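Local coordinates for protein 4-hydroxybutyrate CoA-transferase (Porphyromonas gingivalis, PDB 3EH7) that probably transfers coenzyme A between an acyl-CoA thioester and a carboxylate such as acetate or 4-hydroxybutyrate, at residues L209-A214 against S351-S356; G238-M243 against A305-M310; A226-L231 against V249-S254; T263-K268 against V295-D300; E197-I202 against I220-D225. All blocks are in the same frame, centred on the assembly; numbering follows the deposited sequence.

Overall arrangement
The contacts gather round the nine-stranded mixed sheet, in which strands 290-292, 269-271, 238-240, 215-217, 310-314 and 355-359 lie side by side in that order. Contacts 1 and 2 lie about 9 Å apart, centre to centre, and contacts 2 and 4 about 7 Å; together they tie strands 238-240 and 355-359 to loops and a short helix beside the sheet. Contacts 3 and 5, about 13 Å apart between centres, share helix 222-229. Along the chain, contacts 2, 3 and 4 are nested in the loop closed by contact 1, whereas contact 5 crosses it. Contact 1 spans 137 residues, while contacts 3 and 5 join helices near in the chain.

Contact 1. Residues L209-A214 against S351-S356; sequences LIEDGA and SKNGKS
Lys355 reaches from the start of strand 355-359 to the backbone of Leu209, and its NZ donates a hydrogen bond to Leu209 O at 2.7 Å. The ammonium meets that carbonyl at a C=O...N angle of 130°, tilted 30° from the carbonyl plane. The lysine spans the gap because its chain is extended beyond CG; the last methylenes come along too, with Lys355 CE 3.4 Å from Leu209 O.

The same ammonium has a second, longer partner. Glu211 OE1 lies 3.4 Å from Lys355 NZ, a salt bridge whose hydrogen bond is weak, and the two side chains meet at about a right angle. OE1 also takes a weak bond from the amide of Asn353, whose ND2 is 3.3 Å from Glu211 OE1. That bond is nearly straight, although the carboxylate and amide planes stand almost perpendicular. The stronger partner of Asn353 ND2 is Asn309 OD1, so Glu211 takes a lesser share of this amide. One carboxylate oxygen therefore receives two loose donors at the protein surface, while the carbonyl of Leu209 takes the short bond.

Type II turns run from Glu211 to Ala214, with Ala214 N bonded to Glu211 O, and from Ser351 to Gly354, with Gly354 N bonded to Ser351 O. Ser351 OG is hydrogen-bonded to Asn307 O and Met310 N.

The first turn follows helix 197-208 and feeds strand 215-217; the second feeds strand 355-359. Strand 310-314 runs between those two strands, and backbone hydrogen bonds join Lys355 to Met310 and Ser312, while Tyr391 of strand 391-394 touches both Leu209 and Lys355.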
# COMPACT_ATOMS: atom_id res chain seq x y z
N LEU A 209 12.01 -0.62 -20.99
CA LEU A 209 12.22 -0.59 -19.55
C LEU A 209 12.54 -1.99 -19.00
O LEU A 209 12.83 -2.15 -17.80
CB LEU A 209 11.00 0.04 -18.86
CG LEU A 209 10.73 1.52 -19.15
CD1 LEU A 209 9.42 1.97 -18.47
CD2 LEU A 209 11.89 2.41 -18.69
N ILE A 210 12.50 -3.00 -19.89
CA ILE A 210 12.72 -4.38 -19.52
C ILE A 210 14.11 -4.82 -19.94
O ILE A 210 14.43 -4.84 -21.14
CB ILE A 210 11.68 -5.30 -20.19
CG1 ILE A 210 10.30 -4.99 -19.62
CG2 ILE A 210 12.07 -6.80 -20.00
CD1 ILE A 210 9.13 -5.61 -20.32
N GLU A 211 14.95 -5.13 -18.96
CA GLU A 211 16.31 -5.56 -19.23
C GLU A 211 16.40 -7.08 -19.18
O GLU A 211 15.49 -7.75 -18.69
CB GLU A 211 17.28 -4.98 -18.21
CG GLU A 211 17.35 -3.46 -18.19
CD GLU A 211 17.83 -2.96 -16.82
OE1 GLU A 211 16.99 -2.82 -15.89
OE2 GLU A 211 19.06 -2.75 -16.67
N ASP A 212 17.51 -7.60 -19.69
CA ASP A 212 17.73 -9.03 -19.72
C ASP A 212 17.64 -9.52 -18.30
O ASP A 212 18.14 -8.87 -17.41
CB ASP A 212 19.11 -9.36 -20.23
CG ASP A 212 19.27 -9.11 -21.71
OD1 ASP A 212 18.27 -9.17 -22.47
OD2 ASP A 212 20.40 -8.88 -22.09
N GLY A 213 17.00 -10.65 -18.11
CA GLY A 213 16.87 -11.26 -16.81
C GLY A 213 15.70 -10.77 -15.98
O GLY A 213 15.54 -11.22 -14.84
N ALA A 214 14.88 -9.86 -16.53
CA ALA A 214 13.75 -9.32 -15.76
C ALA A 214 12.74 -10.43 -15.49
O ALA A 214 12.62 -11.37 -16.29
CB ALA A 214 13.07 -8.17 -16.48
N SER A 351 11.33 -5.28 -4.91
CA SER A 351 12.16 -6.14 -5.73
C SER A 351 13.44 -5.40 -6.01
O SER A 351 13.40 -4.21 -6.30
CB SER A 351 11.50 -6.42 -7.09
OG SER A 351 12.35 -7.18 -7.95
N LYS A 352 14.57 -6.11 -5.95
CA LYS A 352 15.85 -5.54 -6.35
C LYS A 352 15.77 -5.05 -7.79
O LYS A 352 15.38 -5.81 -8.68
CB LYS A 352 16.98 -6.55 -6.19
CG LYS A 352 18.38 -5.97 -6.53
CD LYS A 352 19.49 -6.97 -6.36
CE LYS A 352 20.85 -6.43 -6.90
NZ LYS A 352 21.42 -7.19 -8.11
N ASN A 353 16.06 -3.76 -7.99
CA ASN A 353 15.92 -3.07 -9.28
C ASN A 353 14.51 -3.20 -9.87
O ASN A 353 14.35 -3.19 -11.08
CB ASN A 353 16.98 -3.58 -10.26
CG ASN A 353 16.92 -2.89 -11.62
OD1 ASN A 353 16.62 -1.69 -11.73
ND2 ASN A 353 17.19 -3.66 -12.69
N GLY A 354 13.49 -3.33 -9.02
CA GLY A 354 12.12 -3.43 -9.47
C GLY A 354 11.53 -2.16 -10.08
O GLY A 354 11.98 -1.05 -9.78
N LYS A 355 10.54 -2.34 -10.97
CA LYS A 355 9.87 -1.25 -11.68
C LYS A 355 8.42 -1.61 -11.78
O LYS A 355 8.13 -2.75 -12.01
CB LYS A 355 10.37 -1.16 -13.14
CG LYS A 355 11.87 -1.06 -13.28
CD LYS A 355 12.31 -0.71 -14.71
CE LYS A 355 13.80 -0.95 -14.81
NZ LYS A 355 14.40 -0.63 -16.14
N SER A 356 7.50 -0.66 -11.61
CA SER A 356 6.16 -0.87 -12.04
C SER A 356 5.81 0.21 -13.03
O SER A 356 6.24 1.38 -12.94
CB SER A 356 5.18 -0.89 -10.89
OG SER A 356 4.94 0.37 -10.40

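Contact 2. Residues G238-M243 against A305-M310; sequences GIHTEM and AQNDNM
His240 and Asn307 face each other inside the protein: the end of the Asn307 amide lies over one face of the imidazole, displaced toward the rim. Their flat groups are inclined by 56°, so the amide meets the ring obliquely instead of stacking flat on it. Asn307 CG is 3.9 Å from His240 ND1 and 3.8 Å from His240 CB. The ring is carried out to this place by a chi1 of -177°, which sets CG opposite the backbone N.

His240 NE2 is hydrogen-bonded to Val298 O, which helps to fix the ring. Further along, Thr241 OG1 donates to Met243 O at 2.9 Å, from above the carbonyl plane, and also pairs with Leu218 N.

A van der Waals touch completes the contact. The selenomethionine Met310 is bent at both chi2 and chi3, and its terminal CE comes 3.7 Å from His240 O.

In the mixed sheet, strand 238-240 runs parallel to its neighbours 215-217 and 269-271, with backbone bonds to Leu216 and Val270. The loop 305-310 leaves helix 301-304, whose Val303 and Ile304 also touch His240, and leads into strand 310-314; Tyr344 of helix 341-350 packs on the same histidine.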
# COMPACT_ATOMS: atom_id res chain seq x y z
N GLY A 238 11.93 -14.03 -16.95
CA GLY A 238 11.16 -14.96 -16.13
C GLY A 238 9.76 -14.46 -15.90
O GLY A 238 9.45 -13.28 -16.16
N ILE A 239 8.90 -15.33 -15.40
CA ILE A 239 7.51 -14.99 -15.12
C ILE A 239 7.12 -15.22 -13.64
O ILE A 239 7.24 -16.32 -13.10
CB ILE A 239 6.55 -15.79 -16.02
CG1 ILE A 239 6.70 -15.36 -17.49
CG2 ILE A 239 5.10 -15.66 -15.54
CD1 ILE A 239 6.23 -13.95 -17.77
N HIS A 240 6.65 -14.14 -13.01
CA HIS A 240 5.95 -14.21 -11.73
C HIS A 240 4.85 -13.17 -11.81
O HIS A 240 5.07 -11.95 -11.67
CB HIS A 240 6.86 -14.01 -10.52
CG HIS A 240 6.12 -14.15 -9.21
ND1 HIS A 240 6.38 -15.17 -8.31
CD2 HIS A 240 5.11 -13.43 -8.68
CE1 HIS A 240 5.57 -15.05 -7.28
NE2 HIS A 240 4.79 -14.00 -7.48
N THR A 241 3.67 -13.69 -12.10
CA THR A 241 2.60 -12.90 -12.64
C THR A 241 1.26 -13.30 -12.03
O THR A 241 1.10 -14.37 -11.47
CB THR A 241 2.57 -13.06 -14.16
OG1 THR A 241 1.73 -12.04 -14.73
CG2 THR A 241 2.10 -14.51 -14.57
N GLU A 242 0.29 -12.40 -12.10
CA GLU A 242 -1.03 -12.77 -11.66
C GLU A 242 -1.60 -13.80 -12.64
O GLU A 242 -2.16 -14.85 -12.26
CB GLU A 242 -1.94 -11.56 -11.55
CG GLU A 242 -3.24 -11.88 -10.79
CD GLU A 242 -4.11 -10.66 -10.60
OE1 GLU A 242 -3.66 -9.76 -9.86
OE2 GLU A 242 -5.22 -10.60 -11.19
N MSE A 243 -1.47 -13.49 -13.92
CA MSE A 243 -1.89 -14.41 -14.96
C MSE A 243 -1.00 -14.25 -16.18
O MSE A 243 -0.34 -13.26 -16.33
CB MSE A 243 -3.37 -14.20 -15.31
CG MSE A 243 -3.68 -12.84 -15.89
SE MSE A 243 -3.54 -12.70 -17.83
CE MSE A 243 -5.00 -13.88 -18.38
N ALA A 305 8.32 -9.65 -4.06
CA ALA A 305 9.64 -9.00 -3.80
C ALA A 305 10.85 -9.92 -3.83
O ALA A 305 11.99 -9.45 -4.01
CB ALA A 305 9.62 -8.27 -2.45
N GLN A 306 10.64 -11.21 -3.62
CA GLN A 306 11.74 -12.16 -3.61
C GLN A 306 12.26 -12.47 -5.02
O GLN A 306 13.28 -13.15 -5.14
CB GLN A 306 11.32 -13.45 -2.94
CG GLN A 306 11.10 -13.31 -1.44
CD GLN A 306 10.40 -14.51 -0.82
OE1 GLN A 306 9.28 -14.38 -0.29
NE2 GLN A 306 11.07 -15.64 -0.80
N ASN A 307 11.53 -12.02 -6.05
CA ASN A 307 11.95 -12.13 -7.46
C ASN A 307 12.74 -10.90 -7.77
O ASN A 307 12.16 -9.81 -7.80
CB ASN A 307 10.72 -12.15 -8.42
CG ASN A 307 9.82 -13.37 -8.23
OD1 ASN A 307 8.82 -13.33 -7.50
ND2 ASN A 307 10.16 -14.44 -8.88
N ASP A 308 14.05 -11.01 -7.99
CA ASP A 308 14.82 -9.83 -8.42
C ASP A 308 14.36 -9.32 -9.79
O ASP A 308 13.87 -10.10 -10.60
CB ASP A 308 16.29 -10.11 -8.51
CG ASP A 308 16.94 -10.28 -7.17
OD1 ASP A 308 16.24 -10.18 -6.15
OD2 ASP A 308 18.16 -10.51 -7.15
N ASN A 309 14.56 -8.02 -10.02
CA ASN A 309 14.31 -7.37 -11.31
C ASN A 309 12.87 -7.51 -11.81
O ASN A 309 12.62 -7.80 -12.99
CB ASN A 309 15.31 -7.89 -12.35
CG ASN A 309 16.74 -7.67 -11.93
OD1 ASN A 309 17.18 -6.53 -11.83
ND2 ASN A 309 17.48 -8.76 -11.69
N MSE A 310 11.91 -7.25 -10.91
CA MSE A 310 10.51 -7.28 -11.27
C MSE A 310 10.24 -6.13 -12.23
O MSE A 310 10.75 -5.02 -12.05
CB MSE A 310 9.56 -7.13 -10.06
CG MSE A 310 9.35 -8.34 -9.24
SE MSE A 310 8.52 -9.83 -10.12
CE MSE A 310 7.04 -8.92 -10.89

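Contact 3. Residues A226-L231 against V249-S254; sequences AALLFL and VELVRS
Leu251 pushes one methyl, CD1, against the last part of helix 222-229. That carbon is 3.5 Å from Leu228 CD2 and equally near Leu228 O, so it rests partly on a side chain and partly on a backbone carbonyl. Leu228 CB follows at 3.9 Å from Leu251 CD1, and Leu231 CB at 4.1 Å from the same methyl. The second methyl, Leu251 CD2, looks toward the carbonyls of Leu228 and Leu231 at a looser distance. With chi2 at 169°, CD1 is the outermost carbon of an extended side chain, which is why it does most of the touching. At the rim, Leu229 CD2 brushes Glu250 OE1 at 4.2 Å.

The two helices belong to consecutive beta-alpha-beta units of a Rossmann-like sheet: helix 222-229 connects strand 215-217 with strand 238-240, and helix 246-253 connects strand 238-240 with strand 269-271.

In the next shell, Leu231 N bonds to Leu228 O, so the carbonyl beneath the Leu251 methyl already has a donor. On the other helix, Glu250 O is gripped twice by Ser254, through its backbone N and through OG, the latter at 3.0 Å. Val256 and Ile257 cover more of Leu251, while Ala207 of helix 197-208 lies against Leu231. Farther out, Arg253 makes a salt bridge with Asp279 of helix 278-284, and Phe283 of that helix packs on Val249 and Val252.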
# COMPACT_ATOMS: atom_id res chain seq x y z
N ALA A 226 1.51 -6.20 -27.12
CA ALA A 226 2.41 -5.35 -27.89
C ALA A 226 3.75 -5.24 -27.18
O ALA A 226 4.80 -5.19 -27.84
CB ALA A 226 1.80 -3.96 -28.11
N ALA A 227 3.73 -5.16 -25.85
CA ALA A 227 4.98 -5.15 -25.09
C ALA A 227 5.80 -6.42 -25.34
O ALA A 227 7.00 -6.36 -25.60
CB ALA A 227 4.70 -4.97 -23.58
N LEU A 228 5.14 -7.58 -25.29
CA LEU A 228 5.81 -8.87 -25.45
C LEU A 228 6.38 -9.02 -26.87
O LEU A 228 7.42 -9.65 -27.08
CB LEU A 228 4.84 -10.01 -25.14
CG LEU A 228 4.39 -10.20 -23.68
CD1 LEU A 228 3.11 -11.01 -23.55
CD2 LEU A 228 5.50 -10.82 -22.86
N LEU A 229 5.68 -8.45 -27.85
CA LEU A 229 6.14 -8.49 -29.21
C LEU A 229 7.48 -7.76 -29.38
O LEU A 229 8.25 -8.10 -30.27
CB LEU A 229 5.09 -7.90 -30.17
CG LEU A 229 3.88 -8.77 -30.57
CD1 LEU A 229 3.14 -8.11 -31.73
CD2 LEU A 229 4.25 -10.20 -30.97
N PHE A 230 7.74 -6.76 -28.54
CA PHE A 230 9.03 -6.06 -28.61
C PHE A 230 10.09 -6.61 -27.69
O PHE A 230 11.14 -6.00 -27.56
CB PHE A 230 8.85 -4.56 -28.41
CG PHE A 230 8.16 -3.91 -29.57
CD1 PHE A 230 8.81 -3.78 -30.78
CD2 PHE A 230 6.84 -3.51 -29.46
CE1 PHE A 230 8.18 -3.23 -31.87
CE2 PHE A 230 6.18 -2.96 -30.54
CZ PHE A 230 6.86 -2.82 -31.75
N LEU A 231 9.84 -7.78 -27.10
CA LEU A 231 10.82 -8.45 -26.24
C LEU A 231 11.54 -9.65 -26.90
O LEU A 231 12.20 -10.43 -26.19
CB LEU A 231 10.14 -8.91 -24.94
CG LEU A 231 9.54 -7.80 -24.06
CD1 LEU A 231 8.89 -8.42 -22.81
CD2 LEU A 231 10.56 -6.73 -23.66
N VAL A 249 3.46 -17.46 -23.63
CA VAL A 249 3.81 -18.80 -24.11
C VAL A 249 4.61 -18.74 -25.40
O VAL A 249 5.51 -19.56 -25.63
CB VAL A 249 2.57 -19.68 -24.32
CG1 VAL A 249 2.95 -20.99 -25.03
CG2 VAL A 249 1.84 -19.96 -23.01
N GLU A 250 4.29 -17.77 -26.25
CA GLU A 250 5.02 -17.59 -27.53
C GLU A 250 6.48 -17.25 -27.24
O GLU A 250 7.37 -17.75 -27.91
CB GLU A 250 4.38 -16.49 -28.40
CG GLU A 250 5.15 -16.22 -29.68
CD GLU A 250 4.62 -15.01 -30.47
OE1 GLU A 250 3.75 -14.25 -29.96
OE2 GLU A 250 5.10 -14.82 -31.60
N LEU A 251 6.72 -16.41 -26.23
CA LEU A 251 8.10 -16.10 -25.87
C LEU A 251 8.80 -17.24 -25.14
O LEU A 251 10.02 -17.30 -25.13
CB LEU A 251 8.20 -14.80 -25.08
CG LEU A 251 8.12 -13.50 -25.86
CD1 LEU A 251 7.97 -12.34 -24.90
CD2 LEU A 251 9.35 -13.29 -26.71
N VAL A 252 8.05 -18.14 -24.51
CA VAL A 252 8.68 -19.32 -23.96
C VAL A 252 9.13 -20.21 -25.11
O VAL A 252 10.29 -20.61 -25.17
CB VAL A 252 7.75 -20.14 -23.05
CG1 VAL A 252 8.42 -21.50 -22.72
CG2 VAL A 252 7.40 -19.34 -21.77
N ARG A 253 8.23 -20.46 -26.05
CA ARG A 253 8.52 -21.36 -27.16
C ARG A 253 9.68 -20.83 -27.97
O ARG A 253 10.46 -21.60 -28.50
CB ARG A 253 7.29 -21.57 -28.03
CG ARG A 253 6.26 -22.44 -27.36
CD ARG A 253 4.99 -22.51 -28.16
NE ARG A 253 4.09 -23.57 -27.71
CZ ARG A 253 2.76 -23.56 -27.84
NH1 ARG A 253 2.04 -24.58 -27.40
NH2 ARG A 253 2.13 -22.53 -28.40
N SER A 254 9.84 -19.52 -28.03
CA SER A 254 10.95 -18.95 -28.78
C SER A 254 12.25 -18.77 -27.99
O SER A 254 13.22 -18.23 -28.52
CB SER A 254 10.55 -17.60 -29.35
OG SER A 254 10.19 -16.74 -28.30

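Contact 4. Residues T263-K268 against V295-D300; sequences TLHPGK and VDYVND
His265 and Tyr297 join a type II turn, running from His265 to Lys268, to the short helix 295-298. In the Rossmann-like sheet that turn enters strand 269-271, and the helix follows its neighbouring strand 290-292.

The polar part is a single hydrogen bond. His265 NE2 and Tyr297 OH lie 2.5 Å apart, with an angle of 160°, and either may be the donor. The side chains approach head-on: a chi1 of 179° swings the tyrosine ring away from the backbone N and sends the hydroxyl across to the edge of the imidazole.

As an aromatic pair the two rings meet edge against edge, centroids 5.7 Å apart and planes inclined by 71°, with no stacking.

Van der Waals packing is slight. Leu264 brings CD2 to 4.0 Å from Tyr297 OH, beside the hydrogen bond, and Val303 of helix 301-304 touches both Leu264 and Tyr297.

Backbone bonds fix the two ends. Lys268 N closes the turn on His265 O, which also accepts from Lys262 NZ, while Asn299 N returns to Val295 O. Asp300 is the N-cap of helix 301-304 and packs against Trp350 of the second subunit. Where the two ring edges meet, Tyr297 CZ lies in the plane of the imidazole, 3.5 Å from His265 NE2.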
# COMPACT_ATOMS: atom_id res chain seq x y z
N THR A 263 15.18 -15.54 -9.07
CA THR A 263 15.67 -15.83 -7.74
C THR A 263 14.61 -16.53 -6.89
O THR A 263 14.90 -16.92 -5.77
CB THR A 263 16.13 -14.54 -7.08
OG1 THR A 263 15.06 -13.59 -7.17
CG2 THR A 263 17.41 -14.02 -7.83
N LEU A 264 13.40 -16.66 -7.41
CA LEU A 264 12.36 -17.46 -6.78
C LEU A 264 11.77 -18.34 -7.87
O LEU A 264 11.50 -17.85 -8.95
CB LEU A 264 11.26 -16.56 -6.19
CG LEU A 264 10.25 -17.27 -5.28
CD1 LEU A 264 10.89 -17.73 -3.93
CD2 LEU A 264 9.04 -16.36 -5.05
N HIS A 265 11.55 -19.61 -7.58
CA HIS A 265 11.01 -20.55 -8.54
C HIS A 265 11.71 -20.47 -9.88
O HIS A 265 11.06 -20.22 -10.90
CB HIS A 265 9.50 -20.37 -8.68
CG HIS A 265 8.77 -20.52 -7.39
ND1 HIS A 265 8.72 -21.73 -6.70
CD2 HIS A 265 8.13 -19.62 -6.61
CE1 HIS A 265 8.05 -21.55 -5.57
NE2 HIS A 265 7.68 -20.28 -5.49
N PRO A 266 13.05 -20.70 -9.89
CA PRO A 266 13.82 -20.63 -11.12
C PRO A 266 13.36 -21.65 -12.13
O PRO A 266 12.95 -22.76 -11.77
CB PRO A 266 15.26 -20.89 -10.67
CG PRO A 266 15.14 -21.57 -9.38
CD PRO A 266 13.88 -21.09 -8.74
N GLY A 267 13.35 -21.24 -13.40
CA GLY A 267 12.90 -22.07 -14.49
C GLY A 267 11.40 -22.31 -14.60
O GLY A 267 10.97 -23.06 -15.45
N LYS A 268 10.61 -21.68 -13.73
CA LYS A 268 9.17 -21.91 -13.71
C LYS A 268 8.40 -20.65 -14.06
O LYS A 268 8.83 -19.56 -13.72
CB LYS A 268 8.70 -22.39 -12.33
CG LYS A 268 9.49 -23.58 -11.73
CD LYS A 268 9.28 -24.86 -12.50
CE LYS A 268 10.09 -26.01 -11.88
NZ LYS A 268 9.79 -26.15 -10.43
N VAL A 295 -3.70 -17.14 -4.58
CA VAL A 295 -3.38 -15.74 -4.74
C VAL A 295 -2.66 -15.13 -3.51
O VAL A 295 -1.87 -14.18 -3.65
CB VAL A 295 -4.62 -14.91 -5.16
CG1 VAL A 295 -5.70 -14.87 -4.00
CG2 VAL A 295 -4.18 -13.50 -5.64
N ASP A 296 -2.90 -15.70 -2.31
CA ASP A 296 -2.24 -15.21 -1.11
C ASP A 296 -0.76 -15.53 -1.09
O ASP A 296 -0.03 -14.98 -0.29
CB ASP A 296 -2.93 -15.70 0.18
CG ASP A 296 -3.00 -17.21 0.29
OD1 ASP A 296 -3.23 -17.90 -0.72
OD2 ASP A 296 -2.90 -17.70 1.41
N TYR A 297 -0.32 -16.43 -1.97
CA TYR A 297 1.09 -16.64 -2.18
C TYR A 297 1.60 -15.77 -3.31
O TYR A 297 2.47 -14.90 -3.09
CB TYR A 297 1.39 -18.14 -2.42
CG TYR A 297 2.85 -18.43 -2.66
CD1 TYR A 297 3.75 -18.49 -1.60
CD2 TYR A 297 3.34 -18.61 -3.95
CE1 TYR A 297 5.10 -18.74 -1.82
CE2 TYR A 297 4.66 -18.88 -4.17
CZ TYR A 297 5.54 -18.95 -3.11
OH TYR A 297 6.84 -19.18 -3.36
N VAL A 298 1.02 -15.93 -4.50
CA VAL A 298 1.56 -15.26 -5.71
C VAL A 298 1.55 -13.74 -5.64
O VAL A 298 2.53 -13.09 -6.07
CB VAL A 298 0.89 -15.74 -7.01
CG1 VAL A 298 1.52 -15.06 -8.28
CG2 VAL A 298 0.94 -17.27 -7.11
N ASN A 299 0.47 -13.17 -5.12
CA ASN A 299 0.26 -11.72 -5.16
C ASN A 299 0.71 -11.04 -3.87
O ASN A 299 0.52 -9.85 -3.70
CB ASN A 299 -1.23 -11.39 -5.41
CG ASN A 299 -1.61 -11.31 -6.88
OD1 ASN A 299 -1.25 -12.18 -7.68
ND2 ASN A 299 -2.44 -10.33 -7.21
N ASP A 300 1.27 -11.79 -2.93
CA ASP A 300 1.73 -11.19 -1.69
C ASP A 300 2.94 -10.31 -2.05
O ASP A 300 3.90 -10.80 -2.61
CB ASP A 300 2.15 -12.24 -0.73
CG ASP A 300 2.51 -11.68 0.64
OD1 ASP A 300 3.06 -10.55 0.77
OD2 ASP A 300 2.25 -12.38 1.60

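Contact 5. Residues E197-I202 against I220-D225; sequences EVEEAI and IGAIPD
Glu199 meets Ala222 and Ile223 with its aliphatic part. Its CG is 3.5 Å from Ala222 CB and 4.1 Å from Ile223 CG1, while Glu199 CB stands a little farther from the alanine methyl. A bend at chi2 (83°) leaves CG against the other helix and turns the carboxylate back along its own, where OE1 makes a weak hydrogen bond with Gly196 N. The CA atoms of Glu199 and Ile223 are 5.2 Å apart, an approach that the small Ala222 fits.

One residue on, Glu200 points away from residues 220-225, and Phe230 packs on it; it pairs with Arg204 in a salt bridge.

Ile202, a turn after Glu199, comes back to the interface with both branches. Its CG2 is 3.9 Å from Ile223 CG2, and its CD1 lies at the same distance from Ile223 CD1. Ile223 is therefore touched by both Glu199 and Ile202, and Ala359 of strand 355-359 lies against the two isoleucines.

Helix 222-229 begins after Gly221, its N-cap, with Asp225 N bonded to Gly221 O. Helices 197-208 and 222-229, which precede and follow strand 215-217 in the chain, pack directly on each other in this Rossmann-like domain.

The side-chain pairs are carbon against carbon, which implies that shape and burial, not directional bonding, hold the helices here; Glu199 lends its methylenes while its charge stays outside the apolar seam.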
# COMPACT_ATOMS: atom_id res chain seq x y z
N GLU A 197 -1.49 1.23 -33.72
CA GLU A 197 -0.21 1.94 -33.62
C GLU A 197 -0.02 2.61 -32.23
O GLU A 197 1.10 2.75 -31.76
CB GLU A 197 -0.02 2.92 -34.79
CG GLU A 197 -0.21 4.41 -34.47
CD GLU A 197 0.18 5.32 -35.66
OE1 GLU A 197 -0.41 5.18 -36.76
OE2 GLU A 197 1.08 6.18 -35.48
N VAL A 198 -1.11 3.00 -31.57
CA VAL A 198 -1.05 3.49 -30.20
C VAL A 198 -0.49 2.38 -29.32
O VAL A 198 0.49 2.59 -28.60
CB VAL A 198 -2.43 4.00 -29.68
CG1 VAL A 198 -2.45 4.04 -28.16
CG2 VAL A 198 -2.75 5.39 -30.24
N GLU A 199 -1.06 1.18 -29.41
CA GLU A 199 -0.62 0.06 -28.58
C GLU A 199 0.81 -0.36 -28.90
O GLU A 199 1.59 -0.74 -28.02
CB GLU A 199 -1.55 -1.14 -28.74
CG GLU A 199 -2.91 -0.94 -28.13
CD GLU A 199 -3.87 -0.17 -29.04
OE1 GLU A 199 -3.59 -0.01 -30.25
OE2 GLU A 199 -4.91 0.28 -28.54
N GLU A 200 1.15 -0.29 -30.16
CA GLU A 200 2.49 -0.61 -30.57
C GLU A 200 3.52 0.35 -29.95
O GLU A 200 4.56 -0.09 -29.46
CB GLU A 200 2.60 -0.57 -32.09
CG GLU A 200 3.87 -1.20 -32.61
CD GLU A 200 4.12 -0.93 -34.09
OE1 GLU A 200 3.32 -0.19 -34.71
OE2 GLU A 200 5.12 -1.45 -34.62
N ALA A 201 3.21 1.64 -30.00
CA ALA A 201 4.05 2.67 -29.40
C ALA A 201 4.22 2.44 -27.89
O ALA A 201 5.33 2.53 -27.37
CB ALA A 201 3.47 4.09 -29.67
N ILE A 202 3.12 2.12 -27.21
CA ILE A 202 3.17 1.82 -25.75
C ILE A 202 4.06 0.59 -25.50
O ILE A 202 4.95 0.62 -24.65
CB ILE A 202 1.75 1.61 -25.13
CG1 ILE A 202 0.91 2.89 -25.26
CG2 ILE A 202 1.85 1.17 -23.64
CD1 ILE A 202 -0.60 2.69 -25.16
N ILE A 220 -3.44 -9.29 -20.12
CA ILE A 220 -3.90 -9.57 -21.47
C ILE A 220 -4.45 -8.30 -22.09
O ILE A 220 -4.72 -7.30 -21.39
CB ILE A 220 -5.00 -10.68 -21.50
CG1 ILE A 220 -6.10 -10.39 -20.48
CG2 ILE A 220 -4.36 -12.03 -21.28
CD1 ILE A 220 -7.39 -11.13 -20.77
N GLY A 221 -4.59 -8.33 -23.41
CA GLY A 221 -5.03 -7.15 -24.14
C GLY A 221 -3.91 -6.67 -25.04
O GLY A 221 -2.76 -7.18 -24.99
N ALA A 222 -4.25 -5.69 -25.88
CA ALA A 222 -3.35 -5.23 -26.94
C ALA A 222 -2.03 -4.68 -26.39
O ALA A 222 -0.97 -4.88 -26.99
CB ALA A 222 -4.06 -4.20 -27.83
N ILE A 223 -2.09 -4.02 -25.23
CA ILE A 223 -0.90 -3.36 -24.63
C ILE A 223 0.14 -4.37 -24.16
O ILE A 223 1.31 -4.32 -24.58
CB ILE A 223 -1.32 -2.32 -23.54
CG1 ILE A 223 -1.82 -1.05 -24.23
CG2 ILE A 223 -0.16 -1.95 -22.61
CD1 ILE A 223 -2.58 -0.11 -23.30
N PRO A 224 -0.26 -5.30 -23.30
CA PRO A 224 0.72 -6.28 -22.89
C PRO A 224 1.21 -7.15 -24.05
O PRO A 224 2.38 -7.48 -24.09
CB PRO A 224 -0.03 -7.11 -21.86
CG PRO A 224 -1.44 -6.77 -22.01
CD PRO A 224 -1.50 -5.40 -22.52
N ASP A 225 0.33 -7.51 -24.98
CA ASP A 225 0.73 -8.28 -26.16
C ASP A 225 1.76 -7.50 -26.96
O ASP A 225 2.77 -8.06 -27.40
CB ASP A 225 -0.48 -8.59 -27.05
CG ASP A 225 -1.41 -9.63 -26.45
OD1 ASP A 225 -1.04 -10.30 -25.44
OD2 ASP A 225 -2.54 -9.76 -26.96